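Local structure of RagB/SusD family nutrient uptake outer membrane protein (Bacteroides thetaiotaomicron, 7KV2) at residues L57-W62 with S290-G295; C322-E327 with F373-Y378. The protein probably binds beta-glucans at the outer membrane surface as a SusD-family glycan-binding protein, delivering them for nutrient uptake by the gut bacterium. All coordinates share one frame; numbering follows the deposited sequence.

Contact 1. Residues L57-W62 with S290-G295; sequences LHWPDW and SPLVAG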
loop_
_atom_site.group_PDB
_atom_site.type_symbol
_atom_site.label_atom_id
_atom_site.label_comp_id
_atom_site.label_asym_id
_atom_site.label_seq_id
_atom_site.Cartn_x
_atom_site.Cartn_y
_atom_site.Cartn_z
ATOM N N LEU A 57 -3.103 5.165 10.071
ATOM C CA LEU A 57 -3.015 4.078 9.049
ATOM C C LEU A 57 -4.208 4.149 8.094
ATOM O O LEU A 57 -3.977 3.924 6.867
ATOM C CB LEU A 57 -2.963 2.684 9.697
ATOM C CG LEU A 57 -1.683 2.352 10.444
ATOM C CD1 LEU A 57 -1.848 1.027 11.155
ATOM C CD2 LEU A 57 -0.453 2.345 9.541
ATOM N N HIS A 58 -5.430 4.387 8.584
ATOM C CA HIS A 58 -6.652 4.275 7.760
ATOM C C HIS A 58 -7.112 5.645 7.293
ATOM O O HIS A 58 -8.199 5.721 6.818
ATOM C CB HIS A 58 -7.788 3.500 8.444
ATOM C CG HIS A 58 -8.322 4.108 9.698
ATOM N ND1 HIS A 58 -9.292 5.093 9.712
ATOM C CD2 HIS A 58 -8.029 3.849 10.983
ATOM C CE1 HIS A 58 -9.552 5.424 10.974
ATOM N NE2 HIS A 58 -8.813 4.661 11.767
ATOM N N TRP A 59 -6.280 6.682 7.342
ATOM C CA TRP A 59 -6.680 8.052 6.925
ATOM C C TRP A 59 -6.453 8.395 5.452
ATOM O O TRP A 59 -7.302 9.095 4.911
ATOM C CB TRP A 59 -5.920 9.077 7.792
ATOM C CG TRP A 59 -6.415 9.142 9.203
ATOM C CD1 TRP A 59 -7.368 8.372 9.799
ATOM C CD2 TRP A 59 -5.921 10.038 10.229
ATOM N NE1 TRP A 59 -7.505 8.727 11.119
ATOM C CE2 TRP A 59 -6.626 9.739 11.414
ATOM C CE3 TRP A 59 -4.957 11.049 10.252
ATOM C CZ2 TRP A 59 -6.407 10.431 12.609
ATOM C CZ3 TRP A 59 -4.754 11.748 11.425
ATOM C CH2 TRP A 59 -5.473 11.442 12.581
ATOM N N PRO A 60 -5.278 8.107 4.827
ATOM C CA PRO A 60 -4.847 8.831 3.635
ATOM C C PRO A 60 -5.733 8.710 2.397
ATOM O O PRO A 60 -5.759 9.633 1.574
ATOM C CB PRO A 60 -3.434 8.322 3.288
ATOM C CG PRO A 60 -3.157 7.196 4.206
ATOM C CD PRO A 60 -4.227 7.200 5.282
ATOM N N ASP A 61 -6.546 7.657 2.326
ATOM C CA ASP A 61 -7.517 7.504 1.218
ATOM C C ASP A 61 -8.564 8.646 1.241
ATOM O O ASP A 61 -9.125 8.986 0.163
ATOM C CB ASP A 61 -8.144 6.107 1.270
ATOM C CG ASP A 61 -8.953 5.846 2.529
ATOM O OD1 ASP A 61 -8.425 6.068 3.659
ATOM O OD2 ASP A 61 -10.086 5.344 2.370
ATOM N N TRP A 62 -8.811 9.269 2.398
ATOM C CA TRP A 62 -9.695 10.461 2.486
ATOM C C TRP A 62 -9.424 11.189 3.802
ATOM O O TRP A 62 -9.939 10.761 4.864
ATOM C CB TRP A 62 -11.163 10.085 2.315
ATOM C CG TRP A 62 -12.146 11.180 2.594
ATOM C CD1 TRP A 62 -13.137 11.139 3.529
ATOM C CD2 TRP A 62 -12.201 12.494 2.010
ATOM N NE1 TRP A 62 -13.825 12.316 3.550
ATOM C CE2 TRP A 62 -13.295 13.158 2.609
ATOM C CE3 TRP A 62 -11.457 13.166 1.031
ATOM C CZ2 TRP A 62 -13.639 14.472 2.293
ATOM C CZ3 TRP A 62 -11.793 14.461 0.710
ATOM C CH2 TRP A 62 -12.858 15.111 1.352
ATOM N N SER A 290 -16.498 13.912 8.390
ATOM C CA SER A 290 -15.860 13.017 9.401
ATOM C C SER A 290 -14.888 12.025 8.749
ATOM O O SER A 290 -15.078 10.811 8.846
ATOM C CB SER A 290 -16.920 12.284 10.198
ATOM O OG SER A 290 -17.909 13.186 10.669
ATOM N N PRO A 291 -13.807 12.493 8.080
ATOM C CA PRO A 291 -12.894 11.578 7.384
ATOM C C PRO A 291 -12.042 10.669 8.293
ATOM O O PRO A 291 -11.478 9.703 7.807
ATOM C CB PRO A 291 -11.963 12.526 6.594
ATOM C CG PRO A 291 -12.002 13.834 7.387
ATOM C CD PRO A 291 -13.417 13.909 7.939
ATOM N N LEU A 292 -11.858 11.026 9.569
ATOM C CA LEU A 292 -10.784 10.411 10.401
ATOM C C LEU A 292 -11.327 9.222 11.213
ATOM O O LEU A 292 -10.507 8.462 11.770
ATOM C CB LEU A 292 -10.191 11.502 11.296
ATOM C CG LEU A 292 -9.710 12.743 10.544
ATOM C CD1 LEU A 292 -8.881 13.631 11.466
ATOM C CD2 LEU A 292 -8.904 12.332 9.323
ATOM N N VAL A 293 -12.647 9.094 11.293
ATOM C CA VAL A 293 -13.328 8.058 12.119
ATOM C C VAL A 293 -12.928 6.693 11.541
ATOM O O VAL A 293 -12.713 6.589 10.282
ATOM C CB VAL A 293 -14.860 8.267 12.171
ATOM C CG1 VAL A 293 -15.247 9.658 12.686
ATOM C CG2 VAL A 293 -15.535 7.988 10.840
ATOM N N ALA A 294 -12.807 5.696 12.419
ATOM C CA ALA A 294 -12.620 4.271 12.067
ATOM C C ALA A 294 -13.922 3.762 11.419
ATOM O O ALA A 294 -14.873 3.369 12.148
ATOM C CB ALA A 294 -12.206 3.478 13.282
ATOM N N GLY A 295 -13.977 3.856 10.086
ATOM C CA GLY A 295 -15.123 3.453 9.255
ATOM C C GLY A 295 -14.619 2.654 8.075
ATOM O O GLY A 295 -13.657 1.825 8.282
HETATM O O HOH W 1 -10.861 6.868 8.371
#
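Trp59 and Leu292 mark the closest approach of two loop backbones, their CA atoms 5.9 Å apart, where a type I turn begins at Trp59 and is closed by the bond from Trp62 N to Trp59 O. The Trp59 indole covers Leu292. CD2 of the leucine sits over one face, 3.9 Å from the centroid of the five-membered ring and 11° off its normal, a CH-pi contact. The same indole sends NE1 to Leu292 O at 3.1 Å, but the N-H points well off the oxygen (128°) and the bond is weak. An alanine in place of Trp59 would probably leave Leu292 CD2 without the aromatic surface it rests on and Leu292 O without its indole donor. In His58, chi1 of 63° sets CG between the backbone N and carbonyl carbon, on the side of the facing loop; Asp55 takes NE2, and His58 CE1 comes obliquely to Leu292 O at 3.3 Å. A water in the imidazole plane, 2.7 Å from His58 ND1, also lies within hydrogen-bonding distance of Pro291 O and Val293 O, though it may not serve every acceptor at once. At the turn's end, Pro291 CB packs over a face of the Trp62 ring, 3.6 Å from CD1, and Tyr67 stacks with that indole. Arg286, earlier in the same loop as 290-295, adds a salt bridge to Asp61 and a bond to Trp62 O. The contact joins the loop after helix 43-53 to that between strand 273-277 and helix 299-303, with Trp59 leaning on helix 110-130, Leu57 on helix 137-162 and His58 on strand 273-277.

Contact 2. Residues C322-E327 with F373-Y378; sequences CPVRKE and FFLEKY
The Phe373 ring is met obliquely by Lys326, whose CA lies 4.3 Å from Phe373 CE2, and it stacks with Tyr329 of helix 326-331. Phe374 also makes an oblique approach, its CD2 4.5 Å from Pro323 CA, although its CB points away from the facing segment, and its side chain also touches Pro305. Val324 carries the apolar contact, set between Phe373 and Leu375. Its CB faces Phe373 CB at 3.9 Å, and CG2, anti to the carbonyl carbon, reaches over the strand backbone to lie 3.4 Å from Leu375 N and against Leu375 CB. The backbones join through Val324 N and Phe373 O at 3.0 Å, with an N-H...O angle of 150° and the donor 52° out of the carbonyl plane. A water extends this pairing: it donates to Cys322 O at 2.8 Å and accepts from Leu375 N, so a buried strand amide is satisfied through solvent. The segments run in roughly opposite directions, markedly splayed, before the chain passes the N-cap Arg325 into helix 326-331. Strand 343-345 pairs antiparallel with one edge of strand 373-375; residues 322-324 line the other, joined by one direct backbone bond and one water, within the SusD family part of the chain.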
loop_
_atom_site.group_PDB
_atom_site.type_symbol
_atom_site.label_atom_id
_atom_site.label_comp_id
_atom_site.label_asym_id
_atom_site.label_seq_id
_atom_site.Cartn_x
_atom_site.Cartn_y
_atom_site.Cartn_z
ATOM N N CYS A 322 -7.980 5.463 -12.001
ATOM C CA CYS A 322 -7.065 4.323 -12.147
ATOM C C CYS A 322 -7.675 3.162 -12.926
ATOM O O CYS A 322 -7.600 2.037 -12.439
ATOM C CB CYS A 322 -6.598 3.873 -10.783
ATOM S SG CYS A 322 -5.602 5.145 -9.966
ATOM N N PRO A 323 -8.159 3.357 -14.173
ATOM C CA PRO A 323 -8.428 2.242 -15.091
ATOM C C PRO A 323 -7.167 1.389 -15.213
ATOM O O PRO A 323 -6.047 1.889 -15.007
ATOM C CB PRO A 323 -8.610 2.843 -16.490
ATOM C CG PRO A 323 -8.775 4.296 -16.278
ATOM C CD PRO A 323 -8.345 4.632 -14.865
ATOM N N VAL A 324 -7.356 0.087 -15.393
ATOM C CA VAL A 324 -6.223 -0.834 -15.620
ATOM C C VAL A 324 -5.848 -0.769 -17.116
ATOM O O VAL A 324 -6.742 -0.817 -17.970
ATOM C CB VAL A 324 -6.572 -2.266 -15.188
ATOM C CG1 VAL A 324 -5.448 -3.204 -15.604
ATOM C CG2 VAL A 324 -6.887 -2.322 -13.697
ATOM N N ARG A 325 -4.557 -0.561 -17.397
ATOM C CA ARG A 325 -4.018 -0.495 -18.785
ATOM C C ARG A 325 -4.325 -1.778 -19.543
ATOM O O ARG A 325 -4.208 -2.894 -18.985
ATOM C CB ARG A 325 -2.512 -0.256 -18.767
ATOM C CG ARG A 325 -2.110 1.036 -18.072
ATOM C CD ARG A 325 -0.623 1.189 -18.164
ATOM N NE ARG A 325 -0.123 2.417 -17.557
ATOM C CZ ARG A 325 0.936 3.082 -18.005
ATOM N NH1 ARG A 325 1.542 2.727 -19.131
ATOM N NH2 ARG A 325 1.346 4.152 -17.361
ATOM N N LYS A 326 -4.765 -1.635 -20.785
ATOM C CA LYS A 326 -4.920 -2.792 -21.703
ATOM C C LYS A 326 -3.643 -3.632 -21.662
ATOM O O LYS A 326 -3.747 -4.880 -21.612
ATOM C CB LYS A 326 -5.236 -2.292 -23.112
ATOM C CG LYS A 326 -5.490 -3.357 -24.168
ATOM C CD LYS A 326 -5.744 -2.782 -25.562
ATOM C CE LYS A 326 -6.153 -3.840 -26.565
ATOM N NZ LYS A 326 -6.276 -3.279 -27.931
ATOM N N GLU A 327 -2.471 -2.999 -21.620
ATOM C CA GLU A 327 -1.186 -3.737 -21.646
ATOM C C GLU A 327 -1.039 -4.610 -20.393
ATOM O O GLU A 327 -0.365 -5.646 -20.469
ATOM C CB GLU A 327 -0.017 -2.765 -21.794
ATOM C CG GLU A 327 -0.043 -2.029 -23.146
ATOM C CD GLU A 327 -1.149 -0.990 -23.370
ATOM O OE1 GLU A 327 -1.651 -0.384 -22.399
ATOM O OE2 GLU A 327 -1.473 -0.726 -24.526
ATOM N N PHE A 373 -11.257 -1.817 -18.585
ATOM C CA PHE A 373 -10.777 -2.638 -17.451
ATOM C C PHE A 373 -10.652 -1.775 -16.211
ATOM O O PHE A 373 -10.116 -0.610 -16.300
ATOM C CB PHE A 373 -9.411 -3.262 -17.727
ATOM C CG PHE A 373 -9.365 -4.228 -18.893
ATOM C CD1 PHE A 373 -9.783 -5.539 -18.744
ATOM C CD2 PHE A 373 -8.860 -3.830 -20.122
ATOM C CE1 PHE A 373 -9.731 -6.423 -19.812
ATOM C CE2 PHE A 373 -8.743 -4.744 -21.172
ATOM C CZ PHE A 373 -9.214 -6.026 -21.021
ATOM N N PHE A 374 -11.032 -2.349 -15.083
ATOM C CA PHE A 374 -10.878 -1.733 -13.744
ATOM C C PHE A 374 -10.186 -2.706 -12.802
ATOM O O PHE A 374 -10.152 -3.924 -13.081
ATOM C CB PHE A 374 -12.234 -1.217 -13.232
ATOM C CG PHE A 374 -12.852 -0.172 -14.132
ATOM C CD1 PHE A 374 -13.558 -0.540 -15.264
ATOM C CD2 PHE A 374 -12.603 1.175 -13.920
ATOM C CE1 PHE A 374 -14.048 0.420 -16.131
ATOM C CE2 PHE A 374 -13.120 2.130 -14.782
ATOM C CZ PHE A 374 -13.862 1.750 -15.878
ATOM N N LEU A 375 -9.626 -2.171 -11.721
ATOM C CA LEU A 375 -8.816 -2.966 -10.765
ATOM C C LEU A 375 -9.794 -3.759 -9.896
ATOM O O LEU A 375 -10.373 -3.227 -8.925
ATOM C CB LEU A 375 -7.933 -2.044 -9.933
ATOM C CG LEU A 375 -7.049 -2.744 -8.905
ATOM C CD1 LEU A 375 -6.012 -3.622 -9.585
ATOM C CD2 LEU A 375 -6.355 -1.718 -8.032
ATOM N N GLU A 376 -9.933 -5.037 -10.224
ATOM C CA GLU A 376 -10.867 -5.956 -9.540
ATOM C C GLU A 376 -10.548 -6.086 -8.063
ATOM O O GLU A 376 -11.497 -6.198 -7.276
ATOM C CB GLU A 376 -10.831 -7.298 -10.273
ATOM C CG GLU A 376 -11.720 -8.365 -9.648
ATOM C CD GLU A 376 -13.213 -8.081 -9.608
ATOM O OE1 GLU A 376 -13.642 -7.034 -10.108
ATOM O OE2 GLU A 376 -13.929 -8.870 -8.972
ATOM N N LYS A 377 -9.268 -6.061 -7.664
ATOM C CA LYS A 377 -8.867 -6.301 -6.268
ATOM C C LYS A 377 -9.636 -5.391 -5.309
ATOM O O LYS A 377 -9.953 -5.833 -4.191
ATOM C CB LYS A 377 -7.382 -6.069 -6.068
ATOM C CG LYS A 377 -6.505 -7.042 -6.827
ATOM C CD LYS A 377 -5.037 -6.760 -6.667
ATOM C CE LYS A 377 -4.172 -7.703 -7.488
ATOM N NZ LYS A 377 -2.707 -7.462 -7.346
ATOM N N TYR A 378 -9.843 -4.127 -5.680
ATOM C CA TYR A 378 -10.428 -3.090 -4.799
ATOM C C TYR A 378 -11.670 -2.475 -5.445
ATOM O O TYR A 378 -12.083 -1.366 -5.070
ATOM C CB TYR A 378 -9.359 -2.068 -4.396
ATOM C CG TYR A 378 -8.305 -2.673 -3.493
ATOM C CD1 TYR A 378 -8.663 -3.245 -2.275
ATOM C CD2 TYR A 378 -6.973 -2.735 -3.878
ATOM C CE1 TYR A 378 -7.711 -3.830 -1.462
ATOM C CE2 TYR A 378 -6.012 -3.282 -3.056
ATOM C CZ TYR A 378 -6.378 -3.828 -1.843
ATOM O OH TYR A 378 -5.434 -4.373 -1.018
HETATM O O HOH W 2 -9.826 0.652 -11.529
#

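How the contacts relate
Following the chain from the N terminus, residues 57-62 follow helix 43-53 and meet 290-295, so contact 1 closes a long excursion of 227 residues, nearly half of it helical. Contact 2 opens only after that: 322-327 and 373-378 close a shorter loop of 45 residues holding strand 343-345. The two loops are in series, neither nested nor crossed. Contact 1 links the N-terminal part of the chain to the later SusD family part, whereas contact 2 lies wholly within the latter. Their centres are 24 Å apart and their nearest atoms about 10 Å, with no touch. Helices 70-75 and 299-303, which follow the two segments of contact 1, both pack on side chains of contact 2.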